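PDB 7KIS: peptidoglycan D,D-transpeptidase MrdA from Pseudomonas aeruginosa, which probably cross-links the peptidoglycan of the cell wall as a penicillin-binding D,D-transpeptidase, held here in complex with the diazabicyclooctane inhibitor WCK 5153. Local coordinates for residues L263-A269 and V284-S288; F408-V414 and I460-M465. Numbering follows the deposited sequence.

Contact 1 (L263-A269 and V284-S288)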
loop_
_atom_site.group_PDB
_atom_site.type_symbol
_atom_site.label_atom_id
_atom_site.label_comp_id
_atom_site.label_asym_id
_atom_site.label_seq_id
_atom_site.Cartn_x
_atom_site.Cartn_y
_atom_site.Cartn_z
ATOM N N LEU A 263 9.107 -5.814 10.748
ATOM C CA LEU A 263 7.907 -5.597 11.551
ATOM C C LEU A 263 8.078 -6.140 12.964
ATOM O O LEU A 263 7.406 -5.673 13.891
ATOM C CB LEU A 263 6.697 -6.235 10.868
ATOM C CG LEU A 263 5.361 -5.504 11.018
ATOM C CD1 LEU A 263 5.549 -4.001 10.880
ATOM C CD2 LEU A 263 4.358 -6.010 9.996
ATOM N N ALA A 264 8.960 -7.128 13.139
ATOM C CA ALA A 264 9.364 -7.625 14.457
ATOM C C ALA A 264 8.186 -8.187 15.251
ATOM O O ALA A 264 8.076 -7.978 16.460
ATOM C CB ALA A 264 10.086 -6.537 15.256
ATOM N N GLY A 265 7.290 -8.898 14.571
ATOM C CA GLY A 265 6.179 -9.533 15.245
ATOM C C GLY A 265 4.996 -8.637 15.529
ATOM O O GLY A 265 3.955 -9.137 15.979
ATOM N N ARG A 266 5.111 -7.337 15.286
ATOM C CA ARG A 266 4.000 -6.433 15.522
ATOM C C ARG A 266 2.918 -6.633 14.465
ATOM O O ARG A 266 3.173 -7.111 13.356
ATOM C CB ARG A 266 4.477 -4.980 15.490
ATOM C CG ARG A 266 5.293 -4.539 16.689
ATOM C CD ARG A 266 4.398 -4.019 17.800
ATOM N NE ARG A 266 5.103 -3.076 18.664
ATOM C CZ ARG A 266 4.670 -1.850 18.941
ATOM N NH1 ARG A 266 5.376 -1.056 19.736
ATOM N NH2 ARG A 266 3.527 -1.419 18.425
ATOM N N ARG A 267 1.693 -6.268 14.825
ATOM C CA ARG A 267 0.589 -6.353 13.883
ATOM C C ARG A 267 0.594 -5.111 13.002
ATOM O O ARG A 267 0.858 -4.002 13.474
ATOM C CB ARG A 267 -0.738 -6.492 14.635
ATOM C CG ARG A 267 -0.741 -7.667 15.612
ATOM C CD ARG A 267 -1.938 -7.692 16.565
ATOM N NE ARG A 267 -3.047 -6.835 16.157
ATOM C CZ ARG A 267 -4.069 -6.521 16.948
ATOM N NH1 ARG A 267 -5.042 -5.736 16.501
ATOM N NH2 ARG A 267 -4.124 -6.995 18.186
ATOM N N GLY A 268 0.312 -5.297 11.720
ATOM C CA GLY A 268 0.325 -4.160 10.813
ATOM C C GLY A 268 0.486 -4.610 9.369
ATOM O O GLY A 268 0.119 -5.729 9.011
ATOM N N ALA A 269 1.045 -3.711 8.558
ATOM C CA ALA A 269 1.173 -3.952 7.129
ATOM C C ALA A 269 2.347 -3.159 6.568
ATOM O O ALA A 269 2.632 -2.045 7.015
ATOM C CB ALA A 269 -0.117 -3.579 6.388
ATOM N N VAL A 284 3.132 -7.096 2.746
ATOM C CA VAL A 284 3.242 -7.724 4.058
ATOM C C VAL A 284 2.008 -7.387 4.880
ATOM O O VAL A 284 1.629 -6.216 4.988
ATOM C CB VAL A 284 4.520 -7.271 4.787
ATOM C CG1 VAL A 284 4.685 -8.022 6.096
ATOM C CG2 VAL A 284 5.726 -7.467 3.890
ATOM N N SER A 285 1.380 -8.414 5.453
ATOM C CA SER A 285 0.313 -8.239 6.432
ATOM C C SER A 285 0.534 -9.213 7.580
ATOM O O SER A 285 0.594 -10.427 7.360
ATOM C CB SER A 285 -1.064 -8.458 5.799
ATOM O OG SER A 285 -2.100 -8.135 6.711
ATOM N N GLN A 286 0.656 -8.681 8.803
ATOM C CA GLN A 286 0.972 -9.433 10.009
ATOM C C GLN A 286 -0.214 -9.424 10.970
ATOM O O GLN A 286 -0.897 -8.400 11.092
ATOM C CB GLN A 286 2.205 -8.843 10.708
ATOM C CG GLN A 286 3.126 -9.868 11.357
ATOM C CD GLN A 286 3.831 -10.755 10.347
ATOM O OE1 GLN A 286 3.851 -10.463 9.152
ATOM N NE2 GLN A 286 4.418 -11.845 10.827
ATOM N N PRO A 287 -0.491 -10.539 11.673
ATOM C CA PRO A 287 0.218 -11.826 11.657
ATOM C C PRO A 287 -0.065 -12.665 10.412
ATOM O O PRO A 287 -0.791 -12.209 9.524
ATOM C CB PRO A 287 -0.309 -12.526 12.912
ATOM C CG PRO A 287 -1.662 -11.963 13.105
ATOM C CD PRO A 287 -1.572 -10.527 12.674
ATOM N N SER A 288 0.503 -13.867 10.342
ATOM C CA SER A 288 0.357 -14.726 9.179
ATOM C C SER A 288 -0.405 -15.999 9.536
ATOM O O SER A 288 -0.876 -16.187 10.664
ATOM C CB SER A 288 1.733 -15.083 8.609
ATOM O OG SER A 288 2.480 -13.929 8.261
#
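Two backbone hydrogen bonds tie the open end of the hairpin formed by strands 268-273 and 280-286. Gln-286 N donates to Gly-268 O at 3.0 Å, almost linearly; the return bond, Gly-268 N to Gln-286 O, is weak at 3.4 Å. Ala-269 and Ser-285 follow as a non-hydrogen-bonded antiparallel pair, where Ala-269 CA lies 3.1 Å from Val-284 O in a CA-H...O contact. The amide and carbonyl of such a pair face outward: Ala-269 bonds to Met-584 of the next strand, 579-585, so 268-273 is an inner strand of the five-stranded transpeptidase sheet and 280-286 its edge. Ahead of strand 268-273, a type I' turn from Leu-263 to Arg-266, closed by Arg-266 N to Leu-263 O at 3.2 Å, leads out of helix 253-263. Leu-263 CD2 packs 3.6 Å from Gln-286 CB, joining helix end to sheet. Arg-267 forms a salt bridge with Glu-586, Ser-285 OG bonds to Arg-317 N, and Arg-266 NH2 bonds weakly to Glu-586 O. Beyond Gln-286 a cis peptide bond leads into Pro-287, whose CD lies 4.2 Å from Arg-267 CG. Pairing between these segments thus rests on main-chain atoms, while Arg-267 and Ser-285 bind neighbouring parts of the domain.

Contact 2 (F408-V414 and I460-M465)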
loop_
_atom_site.group_PDB
_atom_site.type_symbol
_atom_site.label_atom_id
_atom_site.label_comp_id
_atom_site.label_asym_id
_atom_site.label_seq_id
_atom_site.Cartn_x
_atom_site.Cartn_y
_atom_site.Cartn_z
ATOM N N PHE A 408 -4.674 11.208 -6.831
ATOM C CA PHE A 408 -3.576 10.495 -6.195
ATOM C C PHE A 408 -3.941 9.058 -5.843
ATOM O O PHE A 408 -3.082 8.318 -5.353
ATOM C CB PHE A 408 -3.126 11.231 -4.929
ATOM C CG PHE A 408 -1.911 12.090 -5.124
ATOM C CD1 PHE A 408 -1.984 13.266 -5.851
ATOM C CD2 PHE A 408 -0.692 11.718 -4.582
ATOM C CE1 PHE A 408 -0.862 14.057 -6.032
ATOM C CE2 PHE A 408 0.433 12.504 -4.759
ATOM C CZ PHE A 408 0.347 13.675 -5.485
ATOM N N GLY A 409 -5.189 8.654 -6.067
ATOM C CA GLY A 409 -5.617 7.291 -5.832
ATOM C C GLY A 409 -6.414 7.056 -4.569
ATOM O O GLY A 409 -6.702 5.896 -4.251
ATOM N N PHE A 410 -6.786 8.107 -3.845
ATOM C CA PHE A 410 -7.616 7.973 -2.654
ATOM C C PHE A 410 -9.090 7.998 -3.038
ATOM O O PHE A 410 -9.518 8.842 -3.831
ATOM C CB PHE A 410 -7.302 9.086 -1.653
ATOM C CG PHE A 410 -5.892 9.052 -1.136
ATOM C CD1 PHE A 410 -5.469 8.026 -0.307
ATOM C CD2 PHE A 410 -4.987 10.043 -1.482
ATOM C CE1 PHE A 410 -4.171 7.990 0.170
ATOM C CE2 PHE A 410 -3.688 10.013 -1.010
ATOM C CZ PHE A 410 -3.279 8.984 -0.182
ATOM N N GLY A 411 -9.862 7.074 -2.470
ATOM C CA GLY A 411 -11.269 6.956 -2.801
ATOM C C GLY A 411 -11.662 5.591 -3.330
ATOM O O GLY A 411 -12.499 4.913 -2.728
ATOM N N GLN A 412 -11.115 5.200 -4.475
ATOM C CA GLN A 412 -11.260 3.856 -5.024
ATOM C C GLN A 412 -9.914 3.132 -4.996
ATOM O O GLN A 412 -8.896 3.673 -4.555
ATOM C CB GLN A 412 -11.859 3.888 -6.430
ATOM C CG GLN A 412 -11.171 4.794 -7.418
ATOM C CD GLN A 412 -11.949 4.892 -8.715
ATOM O OE1 GLN A 412 -13.146 4.605 -8.754
ATOM N NE2 GLN A 412 -11.274 5.292 -9.785
ATOM N N LYS A 413 -9.920 1.889 -5.477
ATOM C CA LYS A 413 -8.741 1.037 -5.410
ATOM C C LYS A 413 -7.718 1.446 -6.462
ATOM O O LYS A 413 -8.053 2.035 -7.494
ATOM C CB LYS A 413 -9.136 -0.422 -5.641
ATOM C CG LYS A 413 -9.736 -0.646 -7.024
ATOM C CD LYS A 413 -10.982 -1.514 -7.009
ATOM C CE LYS A 413 -10.643 -2.982 -6.846
ATOM N NZ LYS A 413 -11.856 -3.833 -7.009
ATOM N N VAL A 414 -6.455 1.135 -6.183
ATOM C CA VAL A 414 -5.338 1.599 -6.990
ATOM C C VAL A 414 -4.708 0.465 -7.791
ATOM O O VAL A 414 -4.356 0.648 -8.957
ATOM C CB VAL A 414 -4.279 2.310 -6.119
ATOM C CG1 VAL A 414 -4.742 3.708 -5.764
ATOM C CG2 VAL A 414 -3.994 1.505 -4.864
ATOM N N ILE A 460 -2.024 0.237 0.702
ATOM C CA ILE A 460 -1.565 0.237 -0.683
ATOM C C ILE A 460 -1.866 1.580 -1.342
ATOM O O ILE A 460 -1.069 2.082 -2.141
ATOM C CB ILE A 460 -2.197 -0.939 -1.453
ATOM C CG1 ILE A 460 -1.897 -0.836 -2.951
ATOM C CG2 ILE A 460 -3.697 -1.007 -1.203
ATOM C CD1 ILE A 460 -0.436 -1.017 -3.294
ATOM N N GLN A 461 -3.015 2.180 -1.016
ATOM C CA GLN A 461 -3.295 3.541 -1.467
ATOM C C GLN A 461 -2.224 4.509 -0.979
ATOM O O GLN A 461 -1.863 5.457 -1.687
ATOM C CB GLN A 461 -4.675 3.980 -0.980
ATOM C CG GLN A 461 -5.808 3.655 -1.933
ATOM C CD GLN A 461 -7.168 3.850 -1.298
ATOM O OE1 GLN A 461 -7.275 4.043 -0.088
ATOM N NE2 GLN A 461 -8.217 3.802 -2.112
ATOM N N LEU A 462 -1.704 4.283 0.230
ATOM C CA LEU A 462 -0.616 5.108 0.742
ATOM C C LEU A 462 0.673 4.859 -0.030
ATOM O O LEU A 462 1.361 5.805 -0.431
ATOM C CB LEU A 462 -0.402 4.832 2.231
ATOM C CG LEU A 462 -1.238 5.603 3.253
ATOM C CD1 LEU A 462 -2.537 4.876 3.549
ATOM C CD2 LEU A 462 -0.442 5.806 4.529
ATOM N N ALA A 463 1.019 3.586 -0.240
ATOM C CA ALA A 463 2.260 3.257 -0.937
ATOM C C ALA A 463 2.239 3.741 -2.379
ATOM O O ALA A 463 3.272 4.158 -2.915
ATOM C CB ALA A 463 2.507 1.750 -0.883
ATOM N N GLN A 464 1.073 3.694 -3.027
ATOM C CA GLN A 464 0.973 4.205 -4.389
ATOM C C GLN A 464 1.146 5.719 -4.421
ATOM O O GLN A 464 1.748 6.262 -5.353
ATOM C CB GLN A 464 -0.365 3.796 -5.009
ATOM C CG GLN A 464 -0.626 4.380 -6.392
ATOM C CD GLN A 464 0.548 4.207 -7.342
ATOM O OE1 GLN A 464 1.225 3.176 -7.339
ATOM N NE2 GLN A 464 0.794 5.221 -8.164
ATOM N N MET A 465 0.627 6.414 -3.406
ATOM C CA MET A 465 0.879 7.846 -3.290
ATOM C C MET A 465 2.364 8.122 -3.102
ATOM O O MET A 465 2.899 9.093 -3.649
ATOM C CB MET A 465 0.071 8.426 -2.130
ATOM C CG MET A 465 0.573 9.770 -1.635
ATOM S SD MET A 465 0.130 10.096 0.080
ATOM C CE MET A 465 1.326 11.364 0.491
HETATM O O HOH W 1 -3.233 6.246 -3.684
#
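Met-465 meets both phenylalanines of the 408-414 loop. Met-465 CG lies 3.8 Å from Phe-408 CD2, near the plane of that ring, and Met-465 SD 3.6 Å from Phe-410 CZ. The Met-465 sulfur sits at the ring edge, 4.9 Å from the Phe-410 centroid, in a Met-aromatic contact. Phe-408 also packs on Ala-332 and Leu-335 of helix 330-340, so this cluster joins three parts of the helical region. At the other end of the loop Val-414 points toward helix 459-470: its CG2 is 3.7 Å from Ile-460 CG1 and its CB 4.2 Å from Gln-464 CG. Between the two apolar patches the loop bends round Gln-461. Helix 398-407 ends in a Schellman motif with Gly-409 at positive phi; a side chain there would run into Val-414 CG1. In the transpeptidase domain, helix 459-470 lies between this loop and the antiparallel sheet: Ile-460 and Ala-463 touch strand 268-273, and Leu-462 touches strand 566-572. A water bridges the backbones, donating to Phe-408 O at 2.7 Å and to Gln-461 O at 2.5 Å, and Gln-461 O also accepts Met-465 N within the helix at 3.2 Å. Farther out, the extended Gln-461 side chain crosses the concave side of the loop, with CG 3.3 Å from Gly-409 O. Gln-461 NE2 donates to Gln-412 O at a short 2.5 Å and also bonds to Asp-423 O, while OE1 accepts from Thr-458 N.

Overall arrangement
The two contacts follow one another in the sequence without touching: their centres are 20 Å apart and their nearest atoms about 7 Å. Strand 268-273 connects them: its start pairs within contact 1, and farther along Val-271 and Ile-273 pack against Ile-460 and Ala-463 of the helix in contact 2. Contact 1 thus belongs to the edge of the sheet, contact 2 to the helix and loop packed over it. Contact 2 is nearer the reaction centre: the Met-465 side chain is about 10 Å from that of Ser-327, the predicted acyl-ester nucleophile, and the Leu-462 side chain about 10 Å from the bound inhibitor. In contact 1, the Arg-266 side chain is about 13 Å from the inhibitor.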